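Long-range contacts in putative secreted cellulose-binding protein (Streptomyces coelicolor, PDB 4OY6), which is a copper-dependent lytic polysaccharide monooxygenase of family AA10 that oxidises cellulose: residues Asn11-Phe22 with Trp38-Trp48; Ser107-Val115 with Gly144-Val153. All coordinates share one frame; numbering follows the deposited sequence.

Interaction 1: Asn11-Phe22 with Trp38-Trp48; sequences NYGCWERWGDDF and WQDDPNAMWNW. With ZN (zinc ion), chain J.
Phe22 and Met45 sandwich the indole of Trp38: Phe22 CB lies squarely over one face, 3.6 Å from the centroid of the six-membered ring, a CH-pi contact, while Met45 CG presses on the opposite face. At the rim of that indole, near its plane, sits Cys14 O. The Phe22 ring in turn receives on one face the edge of Trp46, an edge-to-face pair with planes at 79°, and the far corner of Trp46, CH2, comes 3.4 Å from Gly19 O. Trp15 meets two tryptophans, one over a face and one at its rim. Trp48 CD1 lies 3.6 Å from Trp15 CD2, over one face of the Trp15 indole, and Trp46 CE3 meets the rim of that indole at CD1. Trp48 offers a face to the edge of Tyr12, whose CD1 comes 3.6 Å from Trp48 CE3. Replacing Trp15 by an alanine would probably leave Trp48 CD1 without the face it lies over and Trp46 CE3 without its rim partner, and open a gap beside Met45 O. Met45 CG packs 3.5 Å from Cys14 CB, and bends at chi2 and chi3 fold the rest of the thioether back; Cys14 forms a disulfide with Cys34 of helix 32-40. One direct hydrogen bond crosses the contact: Asn11 ND2 to Ala44 O, 2.9 Å and nearly straight at 168°. With CG between the backbone N and the carbonyl carbon (chi1 67°), Asn11 aims its amide, in plane, at this carbonyl. The contact joins helix 10-18 to the end of helix 32-40 and to helix 43-46, and is held chiefly by aromatic and sulfur-containing side chains, with the buried Asn11 amide supplying the directional polar link.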
# COMPACT_ATOMS: atom_id res chain seq x y z
N ASN A 11 -3.85 4.92 -1.59
CA ASN A 11 -4.91 5.79 -1.09
C ASN A 11 -4.34 6.97 -0.32
O ASN A 11 -4.88 8.08 -0.43
CB ASN A 11 -6.00 5.03 -0.34
CG ASN A 11 -5.55 4.41 0.96
OD1 ASN A 11 -4.44 3.92 1.10
ND2 ASN A 11 -6.45 4.39 1.90
N TYR A 12 -3.28 6.78 0.46
CA TYR A 12 -2.66 7.95 1.10
C TYR A 12 -2.16 8.94 0.05
O TYR A 12 -2.34 10.16 0.22
CB TYR A 12 -1.53 7.54 2.06
CG TYR A 12 -0.95 8.71 2.79
CD1 TYR A 12 -1.59 9.23 3.90
CD2 TYR A 12 0.21 9.33 2.35
CE1 TYR A 12 -1.09 10.30 4.57
CE2 TYR A 12 0.71 10.44 2.99
CZ TYR A 12 0.05 10.91 4.12
OH TYR A 12 0.51 12.00 4.83
N GLY A 13 -1.54 8.44 -1.01
CA GLY A 13 -1.06 9.31 -2.07
C GLY A 13 -2.19 10.07 -2.76
O GLY A 13 -2.07 11.26 -3.00
N CYS A 14 -3.29 9.39 -3.08
CA CYS A 14 -4.42 10.08 -3.67
C CYS A 14 -4.95 11.17 -2.75
O CYS A 14 -5.38 12.23 -3.23
CB CYS A 14 -5.53 9.13 -4.07
SG CYS A 14 -5.15 7.99 -5.43
N TRP A 15 -4.98 10.90 -1.45
CA TRP A 15 -5.42 11.89 -0.47
C TRP A 15 -4.43 13.06 -0.38
O TRP A 15 -4.83 14.23 -0.38
CB TRP A 15 -5.60 11.21 0.89
CG TRP A 15 -5.88 12.16 1.99
CD1 TRP A 15 -7.07 12.73 2.28
CD2 TRP A 15 -4.93 12.72 2.89
NE1 TRP A 15 -6.93 13.59 3.33
CE2 TRP A 15 -5.63 13.61 3.73
CE3 TRP A 15 -3.55 12.55 3.08
CZ2 TRP A 15 -5.00 14.34 4.74
CZ3 TRP A 15 -2.92 13.26 4.07
CH2 TRP A 15 -3.64 14.14 4.91
N GLU A 16 -3.14 12.75 -0.27
CA GLU A 16 -2.13 13.79 -0.10
C GLU A 16 -2.10 14.72 -1.31
O GLU A 16 -1.94 15.93 -1.15
CB GLU A 16 -0.76 13.15 0.16
CG GLU A 16 0.38 14.10 0.41
CD GLU A 16 1.68 13.36 0.69
OE1 GLU A 16 1.93 12.26 0.12
OE2 GLU A 16 2.47 13.92 1.47
N ARG A 17 -2.20 14.14 -2.50
CA ARG A 17 -2.06 14.94 -3.72
C ARG A 17 -3.32 15.70 -4.09
O ARG A 17 -3.22 16.79 -4.66
CB ARG A 17 -1.62 14.09 -4.90
CG ARG A 17 -0.23 13.53 -4.76
CD ARG A 17 0.30 12.86 -6.06
NE ARG A 17 -0.56 11.78 -6.62
CZ ARG A 17 -0.53 10.53 -6.21
NH1 ARG A 17 0.28 10.17 -5.20
NH2 ARG A 17 -1.31 9.65 -6.76
N TRP A 18 -4.49 15.15 -3.78
CA TRP A 18 -5.75 15.68 -4.29
C TRP A 18 -6.79 16.06 -3.24
O TRP A 18 -7.84 16.58 -3.58
CB TRP A 18 -6.39 14.72 -5.28
CG TRP A 18 -5.52 14.41 -6.48
CD1 TRP A 18 -4.80 13.28 -6.71
CD2 TRP A 18 -5.31 15.26 -7.61
NE1 TRP A 18 -4.13 13.37 -7.89
CE2 TRP A 18 -4.43 14.58 -8.48
CE3 TRP A 18 -5.81 16.52 -7.99
CZ2 TRP A 18 -4.00 15.12 -9.70
CZ3 TRP A 18 -5.38 17.06 -9.21
CH2 TRP A 18 -4.49 16.35 -10.05
N GLY A 19 -6.53 15.76 -1.97
CA GLY A 19 -7.52 15.95 -0.93
C GLY A 19 -7.99 17.38 -0.75
O GLY A 19 -9.11 17.61 -0.30
N ASP A 20 -7.12 18.34 -1.08
CA ASP A 20 -7.47 19.76 -1.01
C ASP A 20 -8.17 20.26 -2.27
O ASP A 20 -8.57 21.42 -2.32
CB ASP A 20 -6.24 20.64 -0.68
CG ASP A 20 -5.17 20.58 -1.75
OD1 ASP A 20 -5.27 19.77 -2.69
OD2 ASP A 20 -4.19 21.36 -1.63
N ASP A 21 -8.37 19.37 -3.25
CA ASP A 21 -8.79 19.72 -4.61
C ASP A 21 -9.43 18.49 -5.28
O ASP A 21 -9.12 18.17 -6.40
CB ASP A 21 -7.53 20.22 -5.38
CG ASP A 21 -7.85 21.00 -6.67
OD1 ASP A 21 -8.99 21.49 -6.85
OD2 ASP A 21 -6.93 21.14 -7.51
N PHE A 22 -10.31 17.78 -4.56
CA PHE A 22 -10.65 16.38 -4.94
C PHE A 22 -11.66 16.26 -6.07
O PHE A 22 -11.87 15.16 -6.56
CB PHE A 22 -11.13 15.55 -3.75
CG PHE A 22 -12.43 15.97 -3.23
CD1 PHE A 22 -12.51 17.06 -2.38
CD2 PHE A 22 -13.59 15.30 -3.59
CE1 PHE A 22 -13.72 17.50 -1.95
CE2 PHE A 22 -14.83 15.74 -3.13
CZ PHE A 22 -14.88 16.85 -2.33
N TRP A 38 -11.49 8.14 -6.38
CA TRP A 38 -12.35 9.18 -5.81
C TRP A 38 -13.79 9.05 -6.31
O TRP A 38 -14.72 9.34 -5.56
CB TRP A 38 -11.81 10.57 -6.15
CG TRP A 38 -10.64 11.09 -5.34
CD1 TRP A 38 -9.34 11.17 -5.73
CD2 TRP A 38 -10.69 11.61 -4.02
NE1 TRP A 38 -8.58 11.72 -4.73
CE2 TRP A 38 -9.40 12.01 -3.67
CE3 TRP A 38 -11.72 11.81 -3.10
CZ2 TRP A 38 -9.12 12.60 -2.44
CZ3 TRP A 38 -11.43 12.36 -1.89
CH2 TRP A 38 -10.15 12.75 -1.58
N GLN A 39 -13.97 8.65 -7.56
CA GLN A 39 -15.29 8.44 -8.10
C GLN A 39 -16.00 7.23 -7.51
O GLN A 39 -17.21 7.26 -7.31
CB GLN A 39 -15.26 8.37 -9.64
CG GLN A 39 -14.76 9.60 -10.36
CD GLN A 39 -15.08 10.90 -9.68
OE1 GLN A 39 -16.20 11.34 -9.71
NE2 GLN A 39 -14.06 11.55 -9.10
N ASP A 40 -15.26 6.19 -7.19
CA ASP A 40 -15.84 4.98 -6.63
C ASP A 40 -16.26 5.16 -5.17
O ASP A 40 -17.40 4.83 -4.81
CB ASP A 40 -14.86 3.82 -6.72
CG ASP A 40 -15.48 2.53 -6.25
OD1 ASP A 40 -15.17 2.06 -5.15
OD2 ASP A 40 -16.34 2.01 -6.97
N ASP A 41 -15.34 5.62 -4.34
CA ASP A 41 -15.65 5.88 -2.92
C ASP A 41 -14.63 6.87 -2.41
O ASP A 41 -13.49 6.50 -2.12
CB ASP A 41 -15.67 4.62 -2.05
CG ASP A 41 -16.20 4.89 -0.64
OD1 ASP A 41 -16.32 6.08 -0.28
OD2 ASP A 41 -16.51 3.94 0.11
N PRO A 42 -15.02 8.16 -2.30
CA PRO A 42 -14.10 9.14 -1.76
C PRO A 42 -13.56 8.77 -0.38
O PRO A 42 -12.47 9.20 -0.01
CB PRO A 42 -14.96 10.41 -1.69
CG PRO A 42 -15.96 10.25 -2.76
CD PRO A 42 -16.28 8.78 -2.75
N ASN A 43 -14.33 8.00 0.37
CA ASN A 43 -13.89 7.59 1.71
C ASN A 43 -12.68 6.67 1.72
O ASN A 43 -12.05 6.50 2.75
CB ASN A 43 -15.04 6.96 2.49
CG ASN A 43 -16.13 7.95 2.83
OD1 ASN A 43 -15.89 9.15 2.85
ND2 ASN A 43 -17.32 7.44 3.09
N ALA A 44 -12.34 6.08 0.57
CA ALA A 44 -11.07 5.35 0.46
C ALA A 44 -9.88 6.25 0.73
O ALA A 44 -8.83 5.78 1.16
CB ALA A 44 -10.94 4.68 -0.89
N MET A 45 -10.05 7.55 0.43
CA MET A 45 -9.02 8.56 0.62
C MET A 45 -9.22 9.28 1.96
O MET A 45 -8.29 9.47 2.71
CB MET A 45 -8.96 9.55 -0.53
CG MET A 45 -8.09 9.08 -1.67
SD MET A 45 -8.51 7.51 -2.44
CE MET A 45 -10.12 7.93 -3.11
N TRP A 46 -10.45 9.69 2.27
CA TRP A 46 -10.67 10.40 3.55
C TRP A 46 -10.27 9.50 4.72
O TRP A 46 -9.60 9.95 5.64
CB TRP A 46 -12.12 10.88 3.73
CG TRP A 46 -12.62 11.79 2.67
CD1 TRP A 46 -13.75 11.65 1.95
CD2 TRP A 46 -12.01 13.02 2.20
NE1 TRP A 46 -13.92 12.70 1.08
CE2 TRP A 46 -12.86 13.55 1.20
CE3 TRP A 46 -10.86 13.74 2.54
CZ2 TRP A 46 -12.56 14.72 0.52
CZ3 TRP A 46 -10.56 14.90 1.84
CH2 TRP A 46 -11.41 15.37 0.84
N ASN A 47 -10.66 8.22 4.65
CA ASN A 47 -10.26 7.23 5.65
C ASN A 47 -8.99 6.53 5.14
O ASN A 47 -8.97 5.35 4.82
CB ASN A 47 -11.39 6.27 5.93
CG ASN A 47 -11.11 5.37 7.11
OD1 ASN A 47 -10.01 5.37 7.65
ND2 ASN A 47 -12.12 4.59 7.52
N TRP A 48 -7.92 7.30 5.09
CA TRP A 48 -6.70 6.76 4.53
C TRP A 48 -6.04 5.78 5.49
O TRP A 48 -5.19 5.00 5.07
CB TRP A 48 -5.70 7.80 4.09
CG TRP A 48 -5.38 8.78 5.09
CD1 TRP A 48 -5.89 10.05 5.17
CD2 TRP A 48 -4.38 8.66 6.14
NE1 TRP A 48 -5.31 10.71 6.23
CE2 TRP A 48 -4.37 9.90 6.82
CE3 TRP A 48 -3.47 7.65 6.54
CZ2 TRP A 48 -3.55 10.13 7.92
CZ3 TRP A 48 -2.64 7.89 7.61
CH2 TRP A 48 -2.70 9.12 8.29
ZN ZN J . -16.93 0.83 -4.69
O HOH W 1 -3.69 2.92 3.55
O HOH W 2 -14.07 13.45 -7.23
O HOH W 3 -18.26 2.28 -3.94
O HOH W 4 -18.04 0.67 -6.30
O HOH W 5 -15.61 -0.54 -5.52
O HOH W 6 -18.16 -0.32 -3.94
O HOH W 7 -16.21 0.60 -2.92

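Interaction 2: Ser107-Val115 with Gly144-Val153; sequences SHGADYFLV and GPSQNYEIPV. With CU (copper (II) ion), chain B; NA (sodium ion), chain L.
Phe113 and Ile151 meet in the interior of the immunoglobulin-like beta-sandwich typical of AA10 enzymes, where strand 112-115 of one sheet faces strand 148-153 of the other. The strand axes come within 9.6 Å at 44° to each other, and no backbone hydrogen bond joins them; side chains fill the space between. Packing is tight here. With CG anti to the carbonyl carbon (chi1 -61°), the Phe113 ring reaches toward strand 148-153, and Ile151 CD1 sits over one of its faces in a CH-pi contact, 3.5 Å from Phe113 CG; Tyr149 CB touches Phe113 CZ at 3.7 Å. The Phe113 and Tyr149 rings are turned obliquely. Farther along, Val115 CG2 and Ile151 CG2 approach to 4.2 Å, and Val115 also meets Val153. Leu102 of the neighbouring strand 97-104 adds to this core beside Phe113 and Ile151.

The loop end, toward the metal-bearing surface, is the solvent side, where loop 107-109 lies against the exposed Gly144, Pro145 and Gln147. There Pro145 CB rests 3.1 Å from Ser107 O, and Ser107 CA makes a CH...O contact to Ser146 O. The loop carries His108, whose NE2 binds copper at 2.0 Å; His1 completes the pair of histidines that forms the family's histidine brace. Asn148, on the other segment, binds sodium together with His103. Between core and loop stands Tyr149, hydrogen-bonded through its hydroxyl also to Asp104, which accepts from His108 N. Next to this copper ligand, Gly109 N donates to Tyr149 OH at 2.8 Å, bent to 142°.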
# COMPACT_ATOMS: atom_id res chain seq x y z
N SER A 107 -0.04 4.59 17.89
CA SER A 107 1.15 3.98 18.50
C SER A 107 0.91 2.55 18.96
O SER A 107 1.20 2.17 20.11
CB SER A 107 1.70 4.83 19.65
OG SER A 107 1.99 6.15 19.20
N HIS A 108 0.35 1.74 18.07
CA HIS A 108 0.09 0.34 18.40
C HIS A 108 1.33 -0.52 18.57
O HIS A 108 1.26 -1.55 19.24
CB HIS A 108 -0.74 -0.32 17.32
CG HIS A 108 -2.11 0.23 17.14
ND1 HIS A 108 -3.02 0.31 18.16
CD2 HIS A 108 -2.76 0.64 16.03
CE1 HIS A 108 -4.16 0.79 17.70
NE2 HIS A 108 -4.03 0.99 16.40
N GLY A 109 2.44 -0.15 17.95
CA GLY A 109 3.55 -1.05 17.75
C GLY A 109 3.27 -2.03 16.61
O GLY A 109 2.17 -2.09 16.04
N ALA A 110 4.32 -2.75 16.27
CA ALA A 110 4.25 -3.83 15.28
C ALA A 110 4.83 -5.11 15.85
O ALA A 110 5.92 -5.07 16.42
CB ALA A 110 4.98 -3.45 13.99
N ASP A 111 4.15 -6.24 15.64
CA ASP A 111 4.78 -7.54 15.89
C ASP A 111 5.88 -7.78 14.85
O ASP A 111 6.93 -8.34 15.16
CB ASP A 111 3.76 -8.67 15.82
CG ASP A 111 2.80 -8.70 17.01
OD1 ASP A 111 2.95 -7.90 17.97
OD2 ASP A 111 1.88 -9.54 16.94
N TYR A 112 5.60 -7.36 13.62
CA TYR A 112 6.53 -7.45 12.51
C TYR A 112 5.94 -6.66 11.34
O TYR A 112 4.73 -6.39 11.29
CB TYR A 112 6.76 -8.91 12.08
CG TYR A 112 5.52 -9.70 11.73
CD1 TYR A 112 4.99 -9.67 10.45
CD2 TYR A 112 4.85 -10.44 12.69
CE1 TYR A 112 3.85 -10.37 10.13
CE2 TYR A 112 3.72 -11.18 12.36
CZ TYR A 112 3.21 -11.13 11.09
OH TYR A 112 2.08 -11.83 10.76
N PHE A 113 6.81 -6.33 10.39
CA PHE A 113 6.45 -5.92 9.04
C PHE A 113 7.01 -6.93 8.06
O PHE A 113 8.11 -7.45 8.23
CB PHE A 113 7.04 -4.55 8.68
CG PHE A 113 6.57 -3.43 9.56
CD1 PHE A 113 5.39 -2.78 9.29
CD2 PHE A 113 7.32 -3.00 10.65
CE1 PHE A 113 4.96 -1.73 10.08
CE2 PHE A 113 6.88 -1.95 11.45
CZ PHE A 113 5.70 -1.32 11.17
N LEU A 114 6.23 -7.21 7.03
CA LEU A 114 6.70 -7.92 5.83
C LEU A 114 6.68 -6.92 4.69
O LEU A 114 5.70 -6.20 4.51
CB LEU A 114 5.80 -9.10 5.49
CG LEU A 114 5.49 -10.07 6.61
CD1 LEU A 114 4.49 -11.11 6.13
CD2 LEU A 114 6.74 -10.70 7.20
N VAL A 115 7.74 -6.89 3.90
CA VAL A 115 7.77 -6.01 2.74
C VAL A 115 8.12 -6.85 1.52
O VAL A 115 9.08 -7.61 1.52
CB VAL A 115 8.80 -4.87 2.90
CG1 VAL A 115 8.69 -3.91 1.73
CG2 VAL A 115 8.64 -4.14 4.22
N GLY A 144 8.39 -1.20 18.98
CA GLY A 144 7.63 -0.64 20.09
C GLY A 144 6.65 0.43 19.64
O GLY A 144 6.73 0.94 18.52
N PRO A 145 5.69 0.76 20.49
CA PRO A 145 4.74 1.82 20.17
C PRO A 145 5.44 3.10 19.75
O PRO A 145 6.38 3.56 20.41
CB PRO A 145 3.99 2.01 21.48
CG PRO A 145 4.03 0.67 22.11
CD PRO A 145 5.38 0.12 21.78
N SER A 146 4.98 3.68 18.65
CA SER A 146 5.49 4.94 18.15
C SER A 146 4.49 5.50 17.15
O SER A 146 3.70 4.75 16.59
CB SER A 146 6.84 4.75 17.45
OG SER A 146 7.41 5.99 17.07
N GLN A 147 4.53 6.81 16.95
CA GLN A 147 3.72 7.43 15.91
C GLN A 147 4.27 7.22 14.50
O GLN A 147 3.55 7.45 13.53
CB GLN A 147 3.51 8.91 16.18
CG GLN A 147 2.51 9.17 17.28
CD GLN A 147 1.74 10.43 16.98
OE1 GLN A 147 2.30 11.52 17.00
NE2 GLN A 147 0.45 10.29 16.66
N ASN A 148 5.54 6.82 14.39
CA ASN A 148 6.13 6.53 13.11
C ASN A 148 6.99 5.27 13.21
O ASN A 148 7.65 5.07 14.22
CB ASN A 148 6.95 7.72 12.62
CG ASN A 148 6.11 8.96 12.46
OD1 ASN A 148 5.41 9.13 11.46
ND2 ASN A 148 6.14 9.84 13.47
N TYR A 149 6.98 4.47 12.16
CA TYR A 149 7.87 3.31 12.03
C TYR A 149 8.63 3.45 10.72
O TYR A 149 8.04 3.80 9.69
CB TYR A 149 7.09 1.98 12.03
CG TYR A 149 6.02 1.90 13.10
CD1 TYR A 149 6.36 1.82 14.44
CD2 TYR A 149 4.69 1.93 12.77
CE1 TYR A 149 5.38 1.79 15.42
CE2 TYR A 149 3.71 1.89 13.74
CZ TYR A 149 4.05 1.83 15.06
OH TYR A 149 3.07 1.82 16.04
N GLU A 150 9.92 3.14 10.74
CA GLU A 150 10.74 3.14 9.54
C GLU A 150 11.36 1.76 9.32
O GLU A 150 11.94 1.16 10.25
CB GLU A 150 11.85 4.19 9.64
CG GLU A 150 11.33 5.60 9.64
CD GLU A 150 12.39 6.66 9.47
OE1 GLU A 150 13.59 6.35 9.37
OE2 GLU A 150 12.01 7.84 9.41
N ILE A 151 11.21 1.26 8.10
CA ILE A 151 11.80 -0.01 7.69
C ILE A 151 12.83 0.29 6.60
O ILE A 151 12.46 0.71 5.51
CB ILE A 151 10.78 -1.00 7.11
CG1 ILE A 151 9.60 -1.22 8.07
CG2 ILE A 151 11.47 -2.32 6.80
CD1 ILE A 151 8.27 -1.18 7.41
N PRO A 152 14.12 0.09 6.90
CA PRO A 152 15.16 0.34 5.89
C PRO A 152 15.25 -0.84 4.97
O PRO A 152 15.70 -1.91 5.36
CB PRO A 152 16.42 0.51 6.72
CG PRO A 152 16.16 -0.29 7.96
CD PRO A 152 14.68 -0.33 8.19
N VAL A 153 14.77 -0.67 3.74
CA VAL A 153 14.73 -1.72 2.73
C VAL A 153 15.94 -1.59 1.81
O VAL A 153 16.33 -0.48 1.44
CB VAL A 153 13.40 -1.65 1.91
CG1 VAL A 153 13.37 -2.69 0.78
CG2 VAL A 153 12.21 -1.87 2.82
CU CU B . -5.37 1.74 15.18
NA NA L . 4.27 10.64 11.01
O HOH W 8 4.54 10.95 9.00

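Overall arrangement
Along the chain the two contacts come in series, interaction 1 closing before interaction 2 opens. Their centres lie 24 Å apart and their nearest atoms about 8 Å apart, so they do not touch. Interaction 1 belongs to the helical region inserted after strand 2-6; interaction 2 brings together the two sheets of the sandwich. Strand 2-6 relates them: it pairs with strand 97-104, which pairs with strand 148-154 of interaction 2, while Tyr12 and Trp48 of interaction 1 touch Val5 and Ser3. The helical excursion is thus built against the sheet whose first strand follows His1, and the loop of interaction 2 supplies the second copper histidine.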